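Local coordinates for putative peptidyl-arginine deiminase family protein (Campylobacter jejuni subsp. jejuni serotype O:2, PDB 6B10) that probably hydrolyses agmatine to N-carbamoylputrescine as an agmatine deiminase of the peptidyl-arginine deiminase family, a step in polyamine biosynthesis, at residues F79-A93 with L120-K132. Sequence-based numbering, arbitrary orientation.
With K (potassium ion), chain E.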
ATOM      1  N   PHE A  79      13.982  14.156   4.472  1.00 46.04           N
ATOM      2  CA  PHE A  79      15.102  13.702   3.664  1.00 48.86           C
ATOM      3  C   PHE A  79      15.079  14.387   2.302  1.00 52.41           C
ATOM      4  O   PHE A  79      14.179  14.147   1.495  1.00 53.14           O
ATOM      5  CB  PHE A  79      15.054  12.186   3.482  1.00 48.32           C
ATOM      6  CG  PHE A  79      16.134  11.655   2.584  1.00 49.52           C
ATOM      7  CD1 PHE A  79      17.452  11.600   3.020  1.00 50.78           C
ATOM      8  CD2 PHE A  79      15.840  11.219   1.300  1.00 49.79           C
ATOM      9  CE1 PHE A  79      18.454  11.119   2.194  1.00 51.08           C
ATOM     10  CE2 PHE A  79      16.838  10.733   0.469  1.00 50.67           C
ATOM     11  CZ  PHE A  79      18.146  10.683   0.915  1.00 50.72           C
ATOM     12  N   LYS A  80      16.073  15.239   2.057  1.00 53.91           N
ATOM     13  CA  LYS A  80      16.178  15.967   0.797  1.00 55.60           C
ATOM     14  C   LYS A  80      16.500  15.008  -0.343  1.00 56.87           C
ATOM     15  O   LYS A  80      17.467  14.246  -0.268  1.00 56.26           O
ATOM     16  CB  LYS A  80      17.251  17.055   0.886  1.00 55.93           C
ATOM     17  N   CYS A  81      15.678  15.049  -1.390  1.00 58.58           N
ATOM     18  CA  CYS A  81      15.840  14.175  -2.551  1.00 60.89           C
ATOM     19  C   CYS A  81      14.829  14.546  -3.631  1.00 63.96           C
ATOM     20  O   CYS A  81      13.644  14.711  -3.341  1.00 66.18           O
ATOM     21  CB  CYS A  81      15.648  12.714  -2.146  1.00 60.74           C
ATOM     22  SG  CYS A  81      15.585  11.554  -3.523  1.00 62.66           S
ATOM     23  N   ASP A  82      15.293  14.678  -4.871  1.00 66.35           N
ATOM     24  CA  ASP A  82      14.419  15.077  -5.975  1.00 67.69           C
ATOM     25  C   ASP A  82      13.495  13.940  -6.371  1.00 68.40           C
ATOM     26  O   ASP A  82      13.846  12.768  -6.249  1.00 66.45           O
ATOM     27  CB  ASP A  82      15.231  15.526  -7.192  1.00 69.16           C
ATOM     28  CG  ASP A  82      15.941  16.849  -6.969  1.00 71.43           C
ATOM     29  OD1 ASP A  82      16.140  17.236  -5.796  1.00 73.87           O
ATOM     30  OD2 ASP A  82      16.307  17.500  -7.969  1.00 73.26           O
ATOM     31  N   THR A  83      12.317  14.309  -6.864  1.00 70.94           N
ATOM     32  CA  THR A  83      11.287  13.352  -7.262  1.00 71.48           C
ATOM     33  C   THR A  83      10.157  14.081  -7.990  1.00 71.15           C
ATOM     34  O   THR A  83      10.183  15.304  -8.132  1.00 73.12           O
ATOM     35  CB  THR A  83      10.706  12.604  -6.035  1.00 71.67           C
ATOM     36  OG1 THR A  83       9.753  11.621  -6.465  1.00 73.24           O
ATOM     37  CG2 THR A  83      10.043  13.578  -5.053  1.00 70.68           C
ATOM     38  N   ASN A  84       9.173  13.321  -8.457  1.00 71.42           N
ATOM     39  CA  ASN A  84       7.912  13.895  -8.936  1.00 71.02           C
ATOM     40  C   ASN A  84       6.711  13.044  -8.518  1.00 66.82           C
ATOM     41  O   ASN A  84       5.777  13.551  -7.897  1.00 69.50           O
ATOM     42  CB  ASN A  84       7.934  14.134 -10.455  1.00 72.55           C
ATOM     43  CG  ASN A  84       8.450  12.942 -11.241  1.00 73.99           C
ATOM     44  OD1 ASN A  84       9.018  12.001 -10.680  1.00 74.69           O
ATOM     45  ND2 ASN A  84       8.255  12.978 -12.553  1.00 75.83           N
ATOM     46  N   ASP A  85       6.753  11.754  -8.844  1.00 62.99           N
ATOM     47  CA  ASP A  85       5.743  10.791  -8.410  1.00 59.01           C
ATOM     48  C   ASP A  85       5.664  10.759  -6.879  1.00 55.50           C
ATOM     49  O   ASP A  85       6.682  10.594  -6.204  1.00 55.70           O
ATOM     50  CB  ASP A  85       6.108   9.403  -8.946  1.00 59.44           C
ATOM     51  CG  ASP A  85       5.043   8.353  -8.672  1.00 59.76           C
ATOM     52  OD1 ASP A  85       4.011   8.668  -8.047  1.00 59.92           O
ATOM     53  OD2 ASP A  85       5.248   7.194  -9.085  1.00 62.16           O
ATOM     54  N   THR A  86       4.457  10.934  -6.343  1.00 50.38           N
ATOM     55  CA  THR A  86       4.225  10.864  -4.899  1.00 47.24           C
ATOM     56  C   THR A  86       3.786   9.464  -4.438  1.00 43.92           C
ATOM     57  O   THR A  86       3.758   9.177  -3.241  1.00 41.72           O
ATOM     58  CB  THR A  86       3.153  11.877  -4.459  1.00 47.61           C
ATOM     59  OG1 THR A  86       1.927  11.612  -5.152  1.00 46.63           O
ATOM     60  CG2 THR A  86       3.609  13.295  -4.752  1.00 48.30           C
ATOM     61  N   TRP A  87       3.439   8.600  -5.384  1.00 41.35           N
ATOM     62  CA  TRP A  87       2.917   7.283  -5.054  1.00 40.06           C
ATOM     63  C   TRP A  87       4.068   6.339  -4.740  1.00 36.87           C
ATOM     64  O   TRP A  87       4.448   5.511  -5.556  1.00 36.87           O
ATOM     65  CB  TRP A  87       2.048   6.751  -6.196  1.00 41.22           C
ATOM     66  CG  TRP A  87       0.915   7.685  -6.561  1.00 43.02           C
ATOM     67  CD1 TRP A  87       0.732   8.320  -7.756  1.00 43.14           C
ATOM     68  CD2 TRP A  87      -0.171   8.102  -5.717  1.00 43.27           C
ATOM     69  NE1 TRP A  87      -0.402   9.095  -7.711  1.00 43.50           N
ATOM     70  CE2 TRP A  87      -0.976   8.980  -6.473  1.00 43.48           C
ATOM     71  CE3 TRP A  87      -0.542   7.816  -4.398  1.00 43.44           C
ATOM     72  CZ2 TRP A  87      -2.130   9.573  -5.956  1.00 43.81           C
ATOM     73  CZ3 TRP A  87      -1.692   8.409  -3.883  1.00 43.36           C
ATOM     74  CH2 TRP A  87      -2.470   9.276  -4.662  1.00 43.65           C
ATOM     75  N   ILE A  88       4.618   6.486  -3.538  1.00 35.21           N
ATOM     76  CA  ILE A  88       5.818   5.744  -3.140  1.00 35.10           C
ATOM     77  C   ILE A  88       5.577   4.231  -3.020  1.00 35.25           C
ATOM     78  O   ILE A  88       6.503   3.447  -3.215  1.00 36.47           O
ATOM     79  CB  ILE A  88       6.447   6.321  -1.844  1.00 34.36           C
ATOM     80  CG1 ILE A  88       7.809   5.670  -1.563  1.00 35.07           C
ATOM     81  CG2 ILE A  88       5.533   6.141  -0.644  1.00 33.89           C
ATOM     82  CD1 ILE A  88       8.647   6.422  -0.551  1.00 35.11           C
ATOM     83  N   ARG A  89       4.345   3.822  -2.713  1.00 33.70           N
ATOM     84  CA  ARG A  89       3.973   2.400  -2.730  1.00 32.90           C
ATOM     85  C   ARG A  89       4.320   1.729  -4.076  1.00 34.59           C
ATOM     86  O   ARG A  89       4.676   0.550  -4.111  1.00 35.61           O
ATOM     87  CB  ARG A  89       2.473   2.249  -2.421  1.00 31.19           C
ATOM     88  CG  ARG A  89       1.932   0.817  -2.344  1.00 29.25           C
ATOM     89  CD  ARG A  89       2.295   0.070  -1.068  1.00 27.66           C
ATOM     90  NE  ARG A  89       2.000   0.829   0.147  1.00 26.77           N
ATOM     91  CZ  ARG A  89       2.278   0.407   1.382  1.00 25.30           C
ATOM     92  NH1 ARG A  89       2.819  -0.784   1.579  1.00 24.93           N
ATOM     93  NH2 ARG A  89       1.999   1.178   2.425  1.00 24.80           N
ATOM     94  N   ASP A  90       4.206   2.469  -5.178  1.00 36.84           N
ATOM     95  CA  ASP A  90       4.565   1.937  -6.499  1.00 39.14           C
ATOM     96  C   ASP A  90       6.039   1.558  -6.597  1.00 39.35           C
ATOM     97  O   ASP A  90       6.374   0.479  -7.089  1.00 39.05           O
ATOM     98  CB  ASP A  90       4.267   2.950  -7.616  1.00 41.77           C
ATOM     99  CG  ASP A  90       2.787   3.097  -7.914  1.00 43.07           C
ATOM    100  OD1 ASP A  90       2.040   2.101  -7.805  1.00 45.66           O
ATOM    101  OD2 ASP A  90       2.377   4.216  -8.291  1.00 44.04           O
ATOM    102  N   PHE A  91       6.917   2.453  -6.147  1.00 39.69           N
ATOM    103  CA  PHE A  91       8.355   2.280  -6.377  1.00 40.11           C
ATOM    104  C   PHE A  91       9.215   2.061  -5.127  1.00 39.37           C
ATOM    105  O   PHE A  91      10.356   1.621  -5.251  1.00 42.08           O
ATOM    106  CB  PHE A  91       8.919   3.443  -7.220  1.00 40.30           C
ATOM    107  CG  PHE A  91       8.857   4.780  -6.544  1.00 40.32           C
ATOM    108  CD1 PHE A  91       9.835   5.162  -5.644  1.00 40.30           C
ATOM    109  CD2 PHE A  91       7.827   5.668  -6.829  1.00 41.07           C
ATOM    110  CE1 PHE A  91       9.782   6.396  -5.022  1.00 40.48           C
ATOM    111  CE2 PHE A  91       7.767   6.903  -6.210  1.00 40.87           C
ATOM    112  CZ  PHE A  91       8.746   7.269  -5.304  1.00 41.04           C
ATOM    113  N   GLY A  92       8.691   2.338  -3.938  1.00 38.51           N
ATOM    114  CA  GLY A  92       9.468   2.195  -2.699  1.00 37.45           C
ATOM    115  C   GLY A  92      10.053   0.809  -2.463  1.00 36.67           C
ATOM    116  O   GLY A  92       9.606  -0.181  -3.044  1.00 37.56           O
ATOM    117  N   ALA A  93      11.060   0.741  -1.600  1.00 35.29           N
ATOM    118  CA  ALA A  93      11.716  -0.524  -1.274  1.00 34.91           C
ATOM    119  C   ALA A  93      10.814  -1.400  -0.404  1.00 33.48           C
ATOM    120  O   ALA A  93      10.130  -0.893   0.488  1.00 33.88           O
ATOM    121  CB  ALA A  93      13.029  -0.263  -0.559  1.00 35.71           C
ATOM    122  N   LEU A 120      13.797   9.401 -11.743  1.00 69.65           N
ATOM    123  CA  LEU A 120      14.041   9.949 -10.409  1.00 70.55           C
ATOM    124  C   LEU A 120      13.661   8.953  -9.321  1.00 70.18           C
ATOM    125  O   LEU A 120      14.434   8.709  -8.397  1.00 67.68           O
ATOM    126  CB  LEU A 120      13.267  11.257 -10.200  1.00 70.76           C
ATOM    127  CG  LEU A 120      13.963  12.541 -10.671  1.00 71.41           C
ATOM    128  CD1 LEU A 120      13.675  12.833 -12.138  1.00 72.10           C
ATOM    129  CD2 LEU A 120      13.546  13.719  -9.807  1.00 71.18           C
ATOM    130  N   ASP A 121      12.468   8.381  -9.456  1.00 71.13           N
ATOM    131  CA  ASP A 121      11.948   7.389  -8.514  1.00 71.76           C
ATOM    132  C   ASP A 121      12.901   6.215  -8.339  1.00 71.63           C
ATOM    133  O   ASP A 121      13.158   5.780  -7.216  1.00 69.08           O
ATOM    134  CB  ASP A 121      10.600   6.850  -8.997  1.00 72.79           C
ATOM    135  CG  ASP A 121       9.514   7.907  -9.020  1.00 73.57           C
ATOM    136  OD1 ASP A 121       9.644   8.939  -8.322  1.00 74.12           O
ATOM    137  OD2 ASP A 121       8.524   7.693  -9.748  1.00 74.40           O
ATOM    138  N   ASN A 122      13.410   5.699  -9.455  1.00 72.82           N
ATOM    139  CA  ASN A 122      14.366   4.594  -9.431  1.00 74.24           C
ATOM    140  C   ASN A 122      15.597   4.938  -8.597  1.00 72.89           C
ATOM    141  O   ASN A 122      16.097   4.106  -7.840  1.00 76.86           O
ATOM    142  CB  ASN A 122      14.794   4.222 -10.849  1.00 76.60           C
ATOM    143  CG  ASN A 122      15.570   2.923 -10.898  1.00 79.06           C
ATOM    144  OD1 ASN A 122      16.788   2.921 -11.075  1.00 81.03           O
ATOM    145  ND2 ASN A 122      14.867   1.807 -10.722  1.00 80.39           N
ATOM    146  N   ALA A 123      16.074   6.169  -8.743  1.00 69.21           N
ATOM    147  CA  ALA A 123      17.197   6.652  -7.956  1.00 67.77           C
ATOM    148  C   ALA A 123      16.805   6.857  -6.493  1.00 66.72           C
ATOM    149  O   ALA A 123      17.529   6.417  -5.602  1.00 67.55           O
ATOM    150  CB  ALA A 123      17.742   7.939  -8.551  1.00 67.27           C
ATOM    151  N   VAL A 124      15.656   7.496  -6.254  1.00 64.28           N
ATOM    152  CA  VAL A 124      15.194   7.847  -4.894  1.00 62.25           C
ATOM    153  C   VAL A 124      15.578   6.801  -3.839  1.00 60.08           C
ATOM    154  O   VAL A 124      16.075   7.144  -2.763  1.00 58.09           O
ATOM    155  CB  VAL A 124      13.654   8.073  -4.835  1.00 62.71           C
ATOM    156  CG1 VAL A 124      13.155   8.130  -3.395  1.00 62.47           C
ATOM    157  CG2 VAL A 124      13.254   9.356  -5.553  1.00 62.05           C
ATOM    158  N   ASN A 125      15.339   5.530  -4.148  1.00 57.47           N
ATOM    159  CA  ASN A 125      15.653   4.448  -3.219  1.00 58.04           C
ATOM    160  C   ASN A 125      17.148   4.295  -2.925  1.00 56.47           C
ATOM    161  O   ASN A 125      17.535   4.013  -1.789  1.00 53.53           O
ATOM    162  CB  ASN A 125      15.105   3.121  -3.744  1.00 59.86           C
ATOM    163  CG  ASN A 125      13.590   3.068  -3.726  1.00 63.37           C
ATOM    164  OD1 ASN A 125      12.970   3.049  -2.657  1.00 62.63           O
ATOM    165  ND2 ASN A 125      12.983   3.047  -4.910  1.00 62.58           N
ATOM    166  N   SER A 126      17.980   4.457  -3.950  1.00 55.10           N
ATOM    167  CA  SER A 126      19.432   4.357  -3.777  1.00 54.31           C
ATOM    168  C   SER A 126      19.938   5.455  -2.857  1.00 51.37           C
ATOM    169  O   SER A 126      20.667   5.176  -1.903  1.00 49.34           O
ATOM    170  CB  SER A 126      20.157   4.429  -5.120  1.00 54.95           C
ATOM    171  OG  SER A 126      19.899   3.270  -5.890  1.00 57.05           O
ATOM    172  N   LYS A 127      19.533   6.693  -3.142  1.00 50.64           N
ATOM    173  CA  LYS A 127      19.916   7.839  -2.315  1.00 50.24           C
ATOM    174  C   LYS A 127      19.531   7.552  -0.874  1.00 48.59           C
ATOM    175  O   LYS A 127      20.348   7.662   0.031  1.00 47.32           O
ATOM    176  CB  LYS A 127      19.243   9.167  -2.725  1.00 51.85           C
ATOM    177  CG  LYS A 127      18.680   9.312  -4.134  1.00 54.24           C
ATOM    178  CD  LYS A 127      19.734   9.579  -5.192  1.00 56.10           C
ATOM    179  CE  LYS A 127      19.143  10.428  -6.310  1.00 57.17           C
ATOM    180  NZ  LYS A 127      20.095  10.655  -7.429  1.00 58.62           N
ATOM    181  N   LEU A 128      18.267   7.186  -0.683  1.00 47.72           N
ATOM    182  CA  LEU A 128      17.698   6.993   0.644  1.00 45.83           C
ATOM    183  C   LEU A 128      18.478   5.966   1.445  1.00 43.79           C
ATOM    184  O   LEU A 128      18.809   6.195   2.608  1.00 41.50           O
ATOM    185  CB  LEU A 128      16.235   6.552   0.522  1.00 46.85           C
ATOM    186  CG  LEU A 128      15.460   6.309   1.821  1.00 47.77           C
ATOM    187  CD1 LEU A 128      15.338   7.589   2.633  1.00 47.96           C
ATOM    188  CD2 LEU A 128      14.080   5.734   1.523  1.00 47.96           C
ATOM    189  N   PHE A 129      18.766   4.836   0.808  1.00 43.24           N
ATOM    190  CA  PHE A 129      19.430   3.725   1.480  1.00 43.47           C
ATOM    191  C   PHE A 129      20.929   3.964   1.639  1.00 44.14           C
ATOM    192  O   PHE A 129      21.516   3.575   2.652  1.00 42.26           O
ATOM    193  CB  PHE A 129      19.143   2.403   0.750  1.00 43.34           C
ATOM    194  CG  PHE A 129      17.899   1.714   1.238  1.00 42.01           C
ATOM    195  CD1 PHE A 129      16.644   2.197   0.902  1.00 42.05           C
ATOM    196  CD2 PHE A 129      17.984   0.608   2.066  1.00 41.58           C
ATOM    197  CE1 PHE A 129      15.495   1.576   1.369  1.00 41.71           C
ATOM    198  CE2 PHE A 129      16.843  -0.018   2.535  1.00 41.00           C
ATOM    199  CZ  PHE A 129      15.597   0.469   2.188  1.00 40.83           C
ATOM    200  N   LYS A 130      21.538   4.613   0.650  1.00 44.48           N
ATOM    201  CA  LYS A 130      22.954   4.974   0.730  1.00 45.86           C
ATOM    202  C   LYS A 130      23.201   6.045   1.798  1.00 43.99           C
ATOM    203  O   LYS A 130      24.098   5.900   2.631  1.00 43.71           O
ATOM    204  CB  LYS A 130      23.466   5.453  -0.636  1.00 48.33           C
ATOM    205  CG  LYS A 130      24.945   5.815  -0.656  1.00 51.50           C
ATOM    206  CD  LYS A 130      25.452   6.041  -2.073  1.00 53.35           C
ATOM    207  CE  LYS A 130      26.795   6.764  -2.089  1.00 55.39           C
ATOM    208  NZ  LYS A 130      26.662   8.232  -1.855  1.00 55.76           N
ATOM    209  N   GLU A 131      22.386   7.098   1.785  1.00 42.40           N
ATOM    210  CA  GLU A 131      22.625   8.280   2.616  1.00 41.48           C
ATOM    211  C   GLU A 131      22.015   8.192   4.008  1.00 43.08           C
ATOM    212  O   GLU A 131      22.717   8.382   5.001  1.00 44.25           O
ATOM    213  CB  GLU A 131      22.092   9.530   1.922  1.00 40.31           C
ATOM    214  CG  GLU A 131      22.660   9.763   0.532  1.00 38.73           C
ATOM    215  CD  GLU A 131      22.015  10.946  -0.154  1.00 38.27           C
ATOM    216  OE1 GLU A 131      21.514  11.836   0.564  1.00 38.11           O
ATOM    217  OE2 GLU A 131      22.007  10.986  -1.403  1.00 37.22           O
ATOM    218  N   LYS A 132      20.714   7.920   4.097  1.00 43.93           N
ATOM    219  CA  LYS A 132      20.052   7.914   5.405  1.00 43.23           C
ATOM    220  C   LYS A 132      20.239   6.603   6.172  1.00 43.28           C
ATOM    221  O   LYS A 132      20.839   6.598   7.246  1.00 45.40           O
ATOM    222  CB  LYS A 132      18.566   8.247   5.291  1.00 42.49           C
ATOM    223  CG  LYS A 132      17.935   8.497   6.651  1.00 42.11           C
ATOM    224  CD  LYS A 132      16.440   8.710   6.574  1.00 42.44           C
ATOM    225  CE  LYS A 132      15.815   8.665   7.961  1.00 43.60           C
ATOM    226  NZ  LYS A 132      16.127   9.859   8.796  1.00 43.77           N
TER
HETATM  227  K     K E 403      11.567   0.043  -7.260  1.00 48.94           K
HETATM  228  O   HOH W   1       8.837  -1.061  -7.837  1.00 43.96           O
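The carboxylate of D121 lies flat over the ring of F91, and its side chain is worth following outward. CB sits over the ring centre, 3.6 Å from the centroid in a CH-pi contact. CG leans toward the rim, 3.5 Å from F91 CE2, with the carboxylate only 6° from parallel to the ring. OD1 then reaches T83 OG1 at 3.3 Å, a weak hydrogen bond at most, since D85 O competes for the same proton. OD2 lies 3.4 Å from D85 OD2, two acceptors with no hydrogen bond between them. I88 CA lies over the rim of the opposite face of F91.

At the ring's edge, N125 ND2 donates to F91 O over 3.0 Å, from above the carbonyl plane. That same oxygen binds the potassium ion, so helix and metal share one carbonyl; D106 and F107 of strand 101-108 also ligate the ion.

Farther along, V124 CG2 meets C81 SG, and L128 CD1 lies over a face of F79, 4.1 Å from its centroid. Helix 120-133 thus packs against both strand 76-80, at the border of its sheet, and the short helix 88-91, on two adjoining faces, with A93 and F129 meeting beside A104 of strand 101-108.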